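Side-chain contacts in polysaccharide deacetylase (Ammonifex degensii, PDB 4WCJ), which probably removes N-acetyl groups from poly-beta-1,6-N-acetyl-D-glucosamine, as a zinc-binding family 4 carbohydrate esterase: residues C41-R44 against R50-I53; D63-V68 against D251-V256; C138-I143 against K194-L199; L181-T186 against R220-S225. All coordinates share one frame; numbering follows the deposited sequence.

Contact 1: residues C41-R44 against R50-I53; sequences CYHR and RYAI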
loop_
_atom_site.group_PDB
_atom_site.type_symbol
_atom_site.label_atom_id
_atom_site.label_comp_id
_atom_site.label_asym_id
_atom_site.label_seq_id
_atom_site.Cartn_x
_atom_site.Cartn_y
_atom_site.Cartn_z
ATOM N N CYS A 41 -2.616 -0.630 -5.814
ATOM C CA CYS A 41 -1.213 -0.679 -5.441
ATOM C C CYS A 41 -0.335 -0.139 -6.568
ATOM O O CYS A 41 -0.204 -0.759 -7.629
ATOM C CB CYS A 41 -0.785 -2.103 -5.083
ATOM S SG CYS A 41 0.983 -2.260 -4.725
ATOM N N TYR A 42 0.249 1.029 -6.320
ATOM C CA TYR A 42 1.234 1.650 -7.203
ATOM C C TYR A 42 2.633 1.514 -6.603
ATOM O O TYR A 42 2.780 1.200 -5.416
ATOM C CB TYR A 42 0.925 3.133 -7.426
ATOM C CG TYR A 42 -0.376 3.458 -8.119
ATOM C CD1 TYR A 42 -0.449 3.524 -9.509
ATOM C CD2 TYR A 42 -1.526 3.735 -7.388
ATOM C CE1 TYR A 42 -1.636 3.839 -10.151
ATOM C CE2 TYR A 42 -2.720 4.045 -8.021
ATOM C CZ TYR A 42 -2.766 4.101 -9.402
ATOM O OH TYR A 42 -3.947 4.413 -10.038
ATOM N N HIS A 43 3.661 1.727 -7.420
ATOM C CA HIS A 43 5.036 1.745 -6.928
ATOM C C HIS A 43 5.722 3.053 -7.282
ATOM O O HIS A 43 6.046 3.865 -6.413
ATOM C CB HIS A 43 5.834 0.568 -7.496
ATOM C CG HIS A 43 5.488 -0.742 -6.866
ATOM N ND1 HIS A 43 4.426 -1.512 -7.286
ATOM C CD2 HIS A 43 6.055 -1.412 -5.835
ATOM C CE1 HIS A 43 4.355 -2.602 -6.541
ATOM N NE2 HIS A 43 5.333 -2.566 -5.655
ATOM N N ARG A 44 5.923 3.259 -8.577
ATOM C CA ARG A 44 6.646 4.428 -9.058
ATOM C C ARG A 44 5.811 5.250 -10.009
ATOM O O ARG A 44 5.008 4.718 -10.772
ATOM C CB ARG A 44 7.940 4.011 -9.755
ATOM C CG ARG A 44 8.873 3.231 -8.858
ATOM C CD ARG A 44 9.870 2.420 -9.655
ATOM N NE ARG A 44 10.620 1.525 -8.783
ATOM C CZ ARG A 44 11.074 0.332 -9.155
ATOM N NH1 ARG A 44 11.751 -0.424 -8.298
ATOM N NH2 ARG A 44 10.860 -0.102 -10.392
ATOM N N ARG A 50 10.446 0.286 -15.202
ATOM C CA ARG A 50 9.526 -0.811 -14.898
ATOM C C ARG A 50 8.666 -0.482 -13.680
ATOM O O ARG A 50 9.058 0.337 -12.830
ATOM C CB ARG A 50 10.288 -2.110 -14.631
ATOM C CG ARG A 50 10.790 -2.813 -15.855
ATOM C CD ARG A 50 11.369 -4.176 -15.510
ATOM N NE ARG A 50 12.236 -4.638 -16.584
ATOM C CZ ARG A 50 11.816 -5.315 -17.650
ATOM N NH1 ARG A 50 10.532 -5.623 -17.779
ATOM N NH2 ARG A 50 12.679 -5.679 -18.586
ATOM N N TYR A 51 7.507 -1.135 -13.590
ATOM C CA TYR A 51 6.598 -0.983 -12.453
ATOM C C TYR A 51 6.272 0.477 -12.199
ATOM O O TYR A 51 6.089 0.900 -11.048
ATOM C CB TYR A 51 7.198 -1.614 -11.190
ATOM C CG TYR A 51 7.110 -3.118 -11.170
ATOM C CD1 TYR A 51 7.832 -3.889 -12.078
ATOM C CD2 TYR A 51 6.300 -3.771 -10.247
ATOM C CE1 TYR A 51 7.749 -5.273 -12.067
ATOM C CE2 TYR A 51 6.211 -5.155 -10.225
ATOM C CZ TYR A 51 6.935 -5.902 -11.134
ATOM O OH TYR A 51 6.843 -7.277 -11.109
ATOM N N ALA A 52 6.214 1.249 -13.280
ATOM C CA ALA A 52 5.971 2.673 -13.179
ATOM C C ALA A 52 4.825 3.108 -14.079
ATOM O O ALA A 52 4.578 2.521 -15.134
ATOM C CB ALA A 52 7.235 3.456 -13.522
ATOM N N ILE A 53 4.127 4.141 -13.629
ATOM C CA ILE A 53 3.079 4.790 -14.396
ATOM C C ILE A 53 3.473 6.256 -14.559
ATOM O O ILE A 53 4.070 6.849 -13.661
ATOM C CB ILE A 53 1.708 4.651 -13.695
ATOM C CG1 ILE A 53 0.572 5.180 -14.568
ATOM C CG2 ILE A 53 1.710 5.341 -12.336
ATOM C CD1 ILE A 53 -0.768 5.090 -13.884
HETATM O O HOH W 1 3.504 2.322 -10.299
#
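Arg44 and Ala52 face each other in a parallel beta bridge with their CA atoms 4.5 Å apart, held by Ile53 N donating a hydrogen bond to Arg44 O (3.0 Å) and, weakly, by Arg44 N to Tyr51 O. Water 1 fills the bend beside it, accepting from His43 N. The Arg44 side chain runs extended from CG to NE, which carries NH2 to Arg50 O at 3.1 Å; the oxygen lies in the guanidinium plane, whereas the nitrogen stands above the carbonyl plane. The bridge follows the barrel strand 36-42 at the metal site: the side chain of His43 comes within about 4 Å of the zinc ion that Asp99, His157 and His162 bind. Tyr51 turns its edge to a face of the His43 ring in a T-shaped pair, planes at 86° and centroids 5.8 Å apart. Arg44 also makes a cation-pi contact with Phe135. Replacing Arg44 by an alanine is likely to leave Arg50 O without its guanidinium donor and Phe135 without its cationic partner. Buried Tyr42 places CD1 4.0 Å from Ile53 CG2, while Tyr42 OH is hydrogen-bonded to Gln61.

Contact 2: residues D63-V68 against D251-V256; sequences DYLRQV and DSWPQV
Tyr64 O accepts the N-H of Val68 at 3.0 Å in the last turn of helix 55-67, a bond that keeps Val68 close to the Tyr64 ring, whose other neighbour is Trp253 of helix 253-261. Val68 CG2 lies over one face of that ring, 3.4 Å above its plane. Across the contact all meetings are apolar. The indole of Trp253 reaches over with the outer end of its six-membered ring, because CG stands anti to the backbone N (chi1 168°) and the ring is carried across to the other helix. There CH2 meets Leu65 CG at 4.0 Å, the leucine branch point sitting at the edge of the indole and near its plane. The neighbouring CZ2 comes to 3.9 Å from Tyr64 CD2, the phenol ring approaching obliquely. These are adjacent outer helices of the beta/alpha barrel: helix 55-67 comes after strand 36-42 and helix 253-261 after strand 242-247, two strands paired in parallel. Nearer the sheet, Leu65 CD2 and Val256 CG1 lie 4.3 Å apart, both residues buried and both touching Leu40 of strand 36-42. Tyr64 and Trp253 are nearer the surface, and the phenol continues along helix 253-261 to Ala257 and Gln261.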
loop_
_atom_site.group_PDB
_atom_site.type_symbol
_atom_site.label_atom_id
_atom_site.label_comp_id
_atom_site.label_asym_id
_atom_site.label_seq_id
_atom_site.Cartn_x
_atom_site.Cartn_y
_atom_site.Cartn_z
ATOM N N ASP A 63 -8.376 11.117 -12.020
ATOM C CA ASP A 63 -9.433 11.958 -12.558
ATOM C C ASP A 63 -10.586 11.120 -13.097
ATOM O O ASP A 63 -11.746 11.433 -12.842
ATOM C CB ASP A 63 -8.885 12.879 -13.650
ATOM C CG ASP A 63 -7.989 13.970 -13.092
ATOM O OD1 ASP A 63 -8.048 14.216 -11.871
ATOM O OD2 ASP A 63 -7.228 14.582 -13.872
ATOM N N TYR A 64 -10.274 10.054 -13.831
ATOM C CA TYR A 64 -11.329 9.213 -14.388
ATOM C C TYR A 64 -12.188 8.608 -13.285
ATOM O O TYR A 64 -13.409 8.647 -13.356
ATOM C CB TYR A 64 -10.756 8.098 -15.263
ATOM C CG TYR A 64 -11.835 7.196 -15.815
ATOM C CD1 TYR A 64 -12.662 7.626 -16.846
ATOM C CD2 TYR A 64 -12.043 5.925 -15.292
ATOM C CE1 TYR A 64 -13.658 6.815 -17.350
ATOM C CE2 TYR A 64 -13.041 5.102 -15.792
ATOM C CZ TYR A 64 -13.844 5.555 -16.819
ATOM O OH TYR A 64 -14.838 4.748 -17.320
ATOM N N LEU A 65 -11.539 8.057 -12.265
ATOM C CA LEU A 65 -12.247 7.428 -11.157
ATOM C C LEU A 65 -13.211 8.410 -10.505
ATOM O O LEU A 65 -14.380 8.097 -10.291
ATOM C CB LEU A 65 -11.256 6.887 -10.122
ATOM C CG LEU A 65 -10.583 5.552 -10.449
ATOM C CD1 LEU A 65 -9.519 5.221 -9.415
ATOM C CD2 LEU A 65 -11.616 4.441 -10.529
ATOM N N ARG A 66 -12.712 9.605 -10.211
ATOM C CA ARG A 66 -13.525 10.659 -9.622
ATOM C C ARG A 66 -14.654 11.077 -10.562
ATOM O O ARG A 66 -15.802 11.231 -10.141
ATOM C CB ARG A 66 -12.639 11.858 -9.266
ATOM C CG ARG A 66 -13.378 13.063 -8.720
ATOM C CD ARG A 66 -12.471 13.871 -7.796
ATOM N NE ARG A 66 -12.325 13.242 -6.485
ATOM C CZ ARG A 66 -11.440 13.625 -5.571
ATOM N NH1 ARG A 66 -10.610 14.622 -5.834
ATOM N NH2 ARG A 66 -11.377 13.003 -4.402
ATOM N N GLN A 67 -14.316 11.247 -11.836
ATOM C CA GLN A 67 -15.276 11.644 -12.861
ATOM C C GLN A 67 -16.488 10.712 -12.921
ATOM O O GLN A 67 -17.620 11.180 -13.040
ATOM C CB GLN A 67 -14.589 11.698 -14.232
ATOM C CG GLN A 67 -15.485 12.153 -15.377
ATOM C CD GLN A 67 -14.795 12.061 -16.729
ATOM O OE1 GLN A 67 -13.695 11.520 -16.842
ATOM N NE2 GLN A 67 -15.443 12.590 -17.763
ATOM N N VAL A 68 -16.255 9.402 -12.831
ATOM C CA VAL A 68 -17.343 8.427 -12.938
ATOM C C VAL A 68 -17.929 8.081 -11.563
ATOM O O VAL A 68 -18.714 7.143 -11.425
ATOM C CB VAL A 68 -16.883 7.133 -13.646
ATOM C CG1 VAL A 68 -18.072 6.405 -14.246
ATOM C CG2 VAL A 68 -15.908 7.459 -14.749
ATOM N N ASP A 251 -2.501 -3.619 -18.008
ATOM C CA ASP A 251 -3.483 -4.682 -18.214
ATOM C C ASP A 251 -4.586 -4.721 -17.157
ATOM O O ASP A 251 -5.702 -5.159 -17.438
ATOM C CB ASP A 251 -2.782 -6.041 -18.263
ATOM C CG ASP A 251 -2.131 -6.308 -19.603
ATOM O OD1 ASP A 251 -2.613 -5.757 -20.619
ATOM O OD2 ASP A 251 -1.145 -7.072 -19.640
ATOM N N SER A 252 -4.278 -4.271 -15.945
ATOM C CA SER A 252 -5.249 -4.340 -14.857
ATOM C C SER A 252 -6.120 -3.093 -14.790
ATOM O O SER A 252 -7.244 -3.147 -14.293
ATOM C CB SER A 252 -4.545 -4.546 -13.516
ATOM O OG SER A 252 -3.759 -3.420 -13.180
ATOM N N TRP A 253 -5.601 -1.970 -15.279
ATOM C CA TRP A 253 -6.361 -0.723 -15.241
ATOM C C TRP A 253 -7.715 -0.791 -15.964
ATOM O O TRP A 253 -8.704 -0.310 -15.418
ATOM C CB TRP A 253 -5.545 0.442 -15.808
ATOM C CG TRP A 253 -6.407 1.647 -16.029
ATOM C CD1 TRP A 253 -6.774 2.186 -17.229
ATOM C CD2 TRP A 253 -7.052 2.434 -15.022
ATOM N NE1 TRP A 253 -7.592 3.274 -17.030
ATOM C CE2 TRP A 253 -7.775 3.447 -15.683
ATOM C CE3 TRP A 253 -7.075 2.390 -13.624
ATOM C CZ2 TRP A 253 -8.515 4.403 -14.993
ATOM C CZ3 TRP A 253 -7.814 3.334 -12.945
ATOM C CH2 TRP A 253 -8.522 4.328 -13.628
ATOM N N PRO A 254 -7.772 -1.367 -17.187
ATOM C CA PRO A 254 -9.090 -1.478 -17.831
ATOM C C PRO A 254 -10.147 -2.141 -16.948
ATOM O O PRO A 254 -11.312 -1.747 -16.988
ATOM C CB PRO A 254 -8.799 -2.341 -19.064
ATOM C CG PRO A 254 -7.392 -2.011 -19.408
ATOM C CD PRO A 254 -6.693 -1.808 -18.090
ATOM N N GLN A 255 -9.732 -3.117 -16.148
ATOM C CA GLN A 255 -10.646 -3.847 -15.275
ATOM C C GLN A 255 -11.162 -2.981 -14.141
ATOM O O GLN A 255 -12.328 -3.074 -13.760
ATOM C CB GLN A 255 -9.956 -5.082 -14.701
ATOM C CG GLN A 255 -9.276 -5.935 -15.754
ATOM C CD GLN A 255 -10.238 -6.408 -16.821
ATOM O OE1 GLN A 255 -11.441 -6.537 -16.579
ATOM N NE2 GLN A 255 -9.715 -6.668 -18.014
ATOM N N VAL A 256 -10.280 -2.154 -13.592
ATOM C CA VAL A 256 -10.665 -1.238 -12.527
ATOM C C VAL A 256 -11.588 -0.171 -13.100
ATOM O O VAL A 256 -12.629 0.140 -12.516
ATOM C CB VAL A 256 -9.436 -0.585 -11.866
ATOM C CG1 VAL A 256 -9.861 0.537 -10.912
ATOM C CG2 VAL A 256 -8.611 -1.635 -11.132
#

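Contact 3: residues C138-I143 against K194-L199; sequences CSWEQI and KEHLGL
A face-to-face aromatic stack of Trp140 on His196 joins the first turn of helix 140-148 to the last turn of helix 179-197, on the outside of the barrel. The imidazole lies over the five-membered ring of Trp140 with centroids 3.5 Å apart and planes only 14° from parallel. Its CE1 comes to 3.2 Å from Trp140 NE1, a tight overlap of ring on ring; the indole N-H is not directed at the imidazole nitrogens. His196 CB adds a CH-pi contact, standing over the six-membered ring of Trp140 at 4.0 Å from its centroid, so the whole length of the histidine side chain is laid on the indole. With CG of His196 anti to the carbonyl carbon (chi1 -73°), the imidazole swings out over the indole. His196 ND1 also makes a weak hydrogen bond to Cys192 O, one turn back, which may bias the turn of the imidazole. Deeper in, Ile143 CG2 and Leu197 CD2 meet at 4.1 Å, and both residues rest on Val154 of strand 152-156. Behind Trp140 a capping box fixes the helix start: Gln142 N reaches Ser139 OG at 3.2 Å, and Ser139 N returns a nearly straight bond to Gln142 OE1 at 2.8 Å. Helix 140-148 is the crossover between the parallel strands 119-123 and 152-156, and its packing against the next helix over the shared strand is the layering of a beta/alpha barrel.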
loop_
_atom_site.group_PDB
_atom_site.type_symbol
_atom_site.label_atom_id
_atom_site.label_comp_id
_atom_site.label_asym_id
_atom_site.label_seq_id
_atom_site.Cartn_x
_atom_site.Cartn_y
_atom_site.Cartn_z
ATOM N N CYS A 138 12.482 8.119 -0.903
ATOM C CA CYS A 138 12.160 9.299 -0.117
ATOM C C CYS A 138 13.057 9.360 1.109
ATOM O O CYS A 138 13.457 8.324 1.652
ATOM C CB CYS A 138 10.694 9.284 0.332
ATOM S SG CYS A 138 9.496 9.403 -0.982
ATOM N N SER A 139 13.392 10.573 1.525
ATOM C CA SER A 139 14.016 10.772 2.830
ATOM C C SER A 139 12.945 10.817 3.918
ATOM O O SER A 139 11.755 10.954 3.624
ATOM C CB SER A 139 14.821 12.067 2.833
ATOM O OG SER A 139 13.943 13.184 2.749
ATOM N N TRP A 140 13.357 10.709 5.172
ATOM C CA TRP A 140 12.409 10.884 6.270
ATOM C C TRP A 140 11.783 12.284 6.266
ATOM O O TRP A 140 10.601 12.426 6.572
ATOM C CB TRP A 140 13.090 10.593 7.601
ATOM C CG TRP A 140 13.267 9.121 7.801
ATOM C CD1 TRP A 140 14.440 8.426 7.823
ATOM C CD2 TRP A 140 12.222 8.155 7.954
ATOM N NE1 TRP A 140 14.189 7.087 8.013
ATOM C CE2 TRP A 140 12.833 6.895 8.081
ATOM C CE3 TRP A 140 10.825 8.237 7.981
ATOM C CZ2 TRP A 140 12.100 5.723 8.265
ATOM C CZ3 TRP A 140 10.092 7.071 8.164
ATOM C CH2 TRP A 140 10.737 5.830 8.303
ATOM N N GLU A 141 12.553 13.308 5.896
ATOM C CA GLU A 141 11.994 14.661 5.816
ATOM C C GLU A 141 10.855 14.703 4.810
ATOM O O GLU A 141 9.832 15.344 5.031
ATOM C CB GLU A 141 13.058 15.683 5.416
ATOM C CG GLU A 141 14.138 15.897 6.436
ATOM C CD GLU A 141 15.010 17.090 6.100
ATOM O OE1 GLU A 141 15.749 17.556 6.994
ATOM O OE2 GLU A 141 14.950 17.565 4.942
ATOM N N GLN A 142 11.043 14.005 3.698
ATOM C CA GLN A 142 10.059 14.016 2.634
ATOM C C GLN A 142 8.806 13.243 3.024
ATOM O O GLN A 142 7.695 13.683 2.745
ATOM C CB GLN A 142 10.675 13.463 1.349
ATOM C CG GLN A 142 11.576 14.480 0.639
ATOM C CD GLN A 142 12.511 13.837 -0.370
ATOM O OE1 GLN A 142 12.775 12.631 -0.309
ATOM N NE2 GLN A 142 13.020 14.641 -1.300
ATOM N N ILE A 143 8.979 12.106 3.692
ATOM C CA ILE A 143 7.835 11.347 4.203
ATOM C C ILE A 143 7.068 12.178 5.245
ATOM O O ILE A 143 5.829 12.272 5.201
ATOM C CB ILE A 143 8.299 10.017 4.812
ATOM C CG1 ILE A 143 8.754 9.066 3.701
ATOM C CG2 ILE A 143 7.179 9.377 5.639
ATOM C CD1 ILE A 143 9.545 7.889 4.193
ATOM N N LYS A 194 7.714 4.550 14.563
ATOM C CA LYS A 194 7.278 5.267 15.754
ATOM C C LYS A 194 8.287 6.358 16.097
ATOM O O LYS A 194 7.907 7.487 16.404
ATOM C CB LYS A 194 7.100 4.312 16.939
ATOM C CG LYS A 194 6.575 4.982 18.202
ATOM C CD LYS A 194 5.079 5.213 18.119
ATOM C CE LYS A 194 4.559 5.930 19.359
ATOM N NZ LYS A 194 5.087 5.337 20.623
ATOM N N GLU A 195 9.572 6.019 16.031
ATOM C CA GLU A 195 10.626 6.980 16.336
ATOM C C GLU A 195 10.588 8.189 15.401
ATOM O O GLU A 195 10.754 9.323 15.840
ATOM C CB GLU A 195 11.999 6.326 16.251
ATOM C CG GLU A 195 13.132 7.302 16.509
ATOM C CD GLU A 195 14.487 6.745 16.126
ATOM O OE1 GLU A 195 14.557 5.562 15.726
ATOM O OE2 GLU A 195 15.482 7.495 16.218
ATOM N N HIS A 196 10.372 7.944 14.115
ATOM C CA HIS A 196 10.383 9.028 13.145
ATOM C C HIS A 196 9.060 9.790 13.092
ATOM O O HIS A 196 9.049 11.021 13.048
ATOM C CB HIS A 196 10.723 8.500 11.745
ATOM C CG HIS A 196 12.163 8.125 11.569
ATOM N ND1 HIS A 196 12.577 6.827 11.365
ATOM C CD2 HIS A 196 13.286 8.882 11.550
ATOM C CE1 HIS A 196 13.892 6.797 11.235
ATOM N NE2 HIS A 196 14.347 8.032 11.347
ATOM N N LEU A 197 7.950 9.067 13.088
ATOM C CA LEU A 197 6.647 9.672 12.830
ATOM C C LEU A 197 5.801 9.880 14.090
ATOM O O LEU A 197 4.774 10.559 14.041
ATOM C CB LEU A 197 5.874 8.819 11.823
ATOM C CG LEU A 197 6.593 8.521 10.499
ATOM C CD1 LEU A 197 5.759 7.556 9.656
ATOM C CD2 LEU A 197 6.945 9.797 9.705
ATOM N N GLY A 198 6.224 9.287 15.204
ATOM C CA GLY A 198 5.519 9.426 16.471
ATOM C C GLY A 198 4.155 8.760 16.488
ATOM O O GLY A 198 3.292 9.119 17.289
ATOM N N LEU A 199 3.960 7.793 15.597
ATOM C CA LEU A 199 2.667 7.126 15.452
ATOM C C LEU A 199 2.807 5.612 15.528
ATOM O O LEU A 199 3.777 5.041 15.025
ATOM C CB LEU A 199 2.011 7.503 14.118
ATOM C CG LEU A 199 1.744 8.982 13.828
ATOM C CD1 LEU A 199 1.305 9.154 12.377
ATOM C CD2 LEU A 199 0.697 9.539 14.780
#

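Contact 4: residues L181-T186 against R220-S225; sequences LFAEDT and RTQGFS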
loop_
_atom_site.group_PDB
_atom_site.type_symbol
_atom_site.label_atom_id
_atom_site.label_comp_id
_atom_site.label_asym_id
_atom_site.label_seq_id
_atom_site.Cartn_x
_atom_site.Cartn_y
_atom_site.Cartn_z
ATOM N N LEU A 181 13.071 -14.312 12.499
ATOM C CA LEU A 181 13.625 -13.188 11.753
ATOM C C LEU A 181 12.527 -12.234 11.305
ATOM O O LEU A 181 12.706 -11.010 11.325
ATOM C CB LEU A 181 14.418 -13.689 10.540
ATOM C CG LEU A 181 14.848 -12.638 9.507
ATOM C CD1 LEU A 181 15.834 -11.643 10.110
ATOM C CD2 LEU A 181 15.426 -13.279 8.243
ATOM N N PHE A 182 11.387 -12.790 10.905
ATOM C CA PHE A 182 10.279 -11.955 10.451
ATOM C C PHE A 182 9.687 -11.150 11.598
ATOM O O PHE A 182 9.304 -9.989 11.429
ATOM C CB PHE A 182 9.181 -12.797 9.802
ATOM C CG PHE A 182 8.003 -11.989 9.342
ATOM C CD1 PHE A 182 8.070 -11.262 8.161
ATOM C CD2 PHE A 182 6.838 -11.939 10.092
ATOM C CE1 PHE A 182 6.995 -10.505 7.733
ATOM C CE2 PHE A 182 5.762 -11.194 9.672
ATOM C CZ PHE A 182 5.839 -10.464 8.488
ATOM N N ALA A 183 9.605 -11.782 12.764
ATOM C CA ALA A 183 9.058 -11.126 13.940
ATOM C C ALA A 183 9.961 -9.976 14.371
ATOM O O ALA A 183 9.477 -8.894 14.704
ATOM C CB ALA A 183 8.876 -12.119 15.070
ATOM N N GLU A 184 11.271 -10.216 14.356
ATOM C CA GLU A 184 12.235 -9.225 14.820
ATOM C C GLU A 184 12.279 -8.035 13.867
ATOM O O GLU A 184 12.327 -6.879 14.297
ATOM C CB GLU A 184 13.621 -9.855 14.971
ATOM C CG GLU A 184 13.794 -10.591 16.299
ATOM C CD GLU A 184 14.802 -11.726 16.236
ATOM O OE1 GLU A 184 15.252 -12.075 15.119
ATOM O OE2 GLU A 184 15.137 -12.273 17.313
ATOM N N ASP A 185 12.246 -8.332 12.574
ATOM C CA ASP A 185 12.244 -7.296 11.544
ATOM C C ASP A 185 11.002 -6.422 11.642
ATOM O O ASP A 185 11.076 -5.198 11.530
ATOM C CB ASP A 185 12.326 -7.945 10.164
ATOM C CG ASP A 185 12.325 -6.936 9.041
ATOM O OD1 ASP A 185 11.223 -6.571 8.583
ATOM O OD2 ASP A 185 13.423 -6.530 8.607
ATOM N N THR A 186 9.856 -7.059 11.847
ATOM C CA THR A 186 8.591 -6.336 11.982
ATOM C C THR A 186 8.598 -5.427 13.200
ATOM O O THR A 186 8.148 -4.284 13.123
ATOM C CB THR A 186 7.390 -7.309 12.060
ATOM O OG1 THR A 186 7.391 -8.150 10.899
ATOM C CG2 THR A 186 6.081 -6.538 12.100
ATOM N N ARG A 220 -0.583 -9.987 13.741
ATOM C CA ARG A 220 -1.712 -9.751 14.630
ATOM C C ARG A 220 -1.218 -9.461 16.039
ATOM O O ARG A 220 -1.655 -8.494 16.676
ATOM C CB ARG A 220 -2.670 -10.943 14.650
ATOM C CG ARG A 220 -3.986 -10.659 15.366
ATOM C CD ARG A 220 -4.754 -11.939 15.671
ATOM N NE ARG A 220 -4.037 -12.785 16.622
ATOM C CZ ARG A 220 -4.114 -12.660 17.944
ATOM N NH1 ARG A 220 -4.874 -11.712 18.487
ATOM N NH2 ARG A 220 -3.426 -13.480 18.726
ATOM N N THR A 221 -0.297 -10.289 16.523
ATOM C CA THR A 221 0.192 -10.142 17.890
ATOM C C THR A 221 1.032 -8.882 18.045
ATOM O O THR A 221 1.186 -8.372 19.151
ATOM C CB THR A 221 1.020 -11.366 18.349
ATOM O OG1 THR A 221 2.258 -11.419 17.628
ATOM C CG2 THR A 221 0.244 -12.648 18.124
ATOM N N GLN A 222 1.563 -8.367 16.939
ATOM C CA GLN A 222 2.309 -7.116 16.995
ATOM C C GLN A 222 1.414 -5.907 16.738
ATOM O O GLN A 222 1.903 -4.793 16.547
ATOM C CB GLN A 222 3.475 -7.141 16.013
ATOM C CG GLN A 222 4.614 -8.001 16.508
ATOM C CD GLN A 222 5.887 -7.793 15.734
ATOM O OE1 GLN A 222 6.142 -6.704 15.225
ATOM N NE2 GLN A 222 6.697 -8.843 15.628
ATOM N N GLY A 223 0.105 -6.132 16.732
ATOM C CA GLY A 223 -0.853 -5.044 16.786
ATOM C C GLY A 223 -1.378 -4.471 15.483
ATOM O O GLY A 223 -2.074 -3.458 15.503
ATOM N N PHE A 224 -1.065 -5.097 14.355
ATOM C CA PHE A 224 -1.549 -4.593 13.075
ATOM C C PHE A 224 -3.053 -4.818 12.912
ATOM O O PHE A 224 -3.592 -5.872 13.279
ATOM C CB PHE A 224 -0.757 -5.227 11.924
ATOM C CG PHE A 224 0.635 -4.688 11.814
ATOM C CD1 PHE A 224 0.877 -3.513 11.117
ATOM C CD2 PHE A 224 1.692 -5.316 12.457
ATOM C CE1 PHE A 224 2.153 -2.984 11.036
ATOM C CE2 PHE A 224 2.976 -4.800 12.368
ATOM C CZ PHE A 224 3.202 -3.626 11.660
ATOM N N SER A 225 -3.729 -3.796 12.386
ATOM C CA SER A 225 -5.174 -3.820 12.192
ATOM C C SER A 225 -5.567 -4.266 10.786
ATOM O O SER A 225 -6.666 -4.781 10.576
ATOM C CB SER A 225 -5.756 -2.437 12.471
ATOM O OG SER A 225 -5.401 -2.003 13.771
#
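Gln222 and Thr186 make the tight part of the contact, where the amide of the glutamine lies against helix 179-197. Gln222 NE2 donates to Ala183 O at 2.9 Å with an N-H...O angle of 160°, the acceptor lying close to the amide plane. That bond settles which way the amide is turned and sets Gln222 OE1 only 3.1 Å from Thr186 CG2, a close methyl-to-oxygen approach. The same methyl also meets Phe224 CE2 at 3.6 Å, reached obliquely. Thr186 OG1 sits beside the backbone N (chi1 -57°), which leaves CG2 anti to that nitrogen and aimed at Gln222 and Phe224, and OG1 turned back to Phe182 O at 2.7 Å. Thr186 N and OG1 grip this carbonyl from opposite faces, and OG1 also stands over the centre of the Phe182 ring. Thr186 and Phe224 are buried; partly exposed Ala183 and Gln222 bring their side chains together only at 4.0 Å (CB to NE2), with exposed Glu184 beyond. A Schellman motif ends helix 213-221, with Phe224 N bonded to Leu219 O around Gly223, and brings Gln222 and Phe224 to the same neighbour. A leucine in place of Gln222 would probably leave Ala183 O without its amide donor, with no bond to fix how the side chain's end is turned against Thr186. Because the acceptor is a main-chain oxygen, the bond does not depend on the side chain Ala183 carries.

Overall arrangement
Contact 1 is a surface contact at the zinc site, mixing strand-like backbone bonds with an arginine and an aromatic pair. Contacts 2, 3 and 4 are partly buried: contacts 2 and 3 join outer helices of the barrel, and contact 4 joins a helix to the turn that ends another. Contacts 3 and 4 share helix 179-197, near its end and its beginning. Contact 2 ties helix 55-67 to the final helix 253-261 and, along the chain, encloses contacts 3 and 4, which lie across the chain's centre. It relies on apolar packing alone; contact 3 adds a ring stack, contact 4 a side-chain bond to a carbonyl. Strand 52-53 of contact 1 leads directly into helix 55-67.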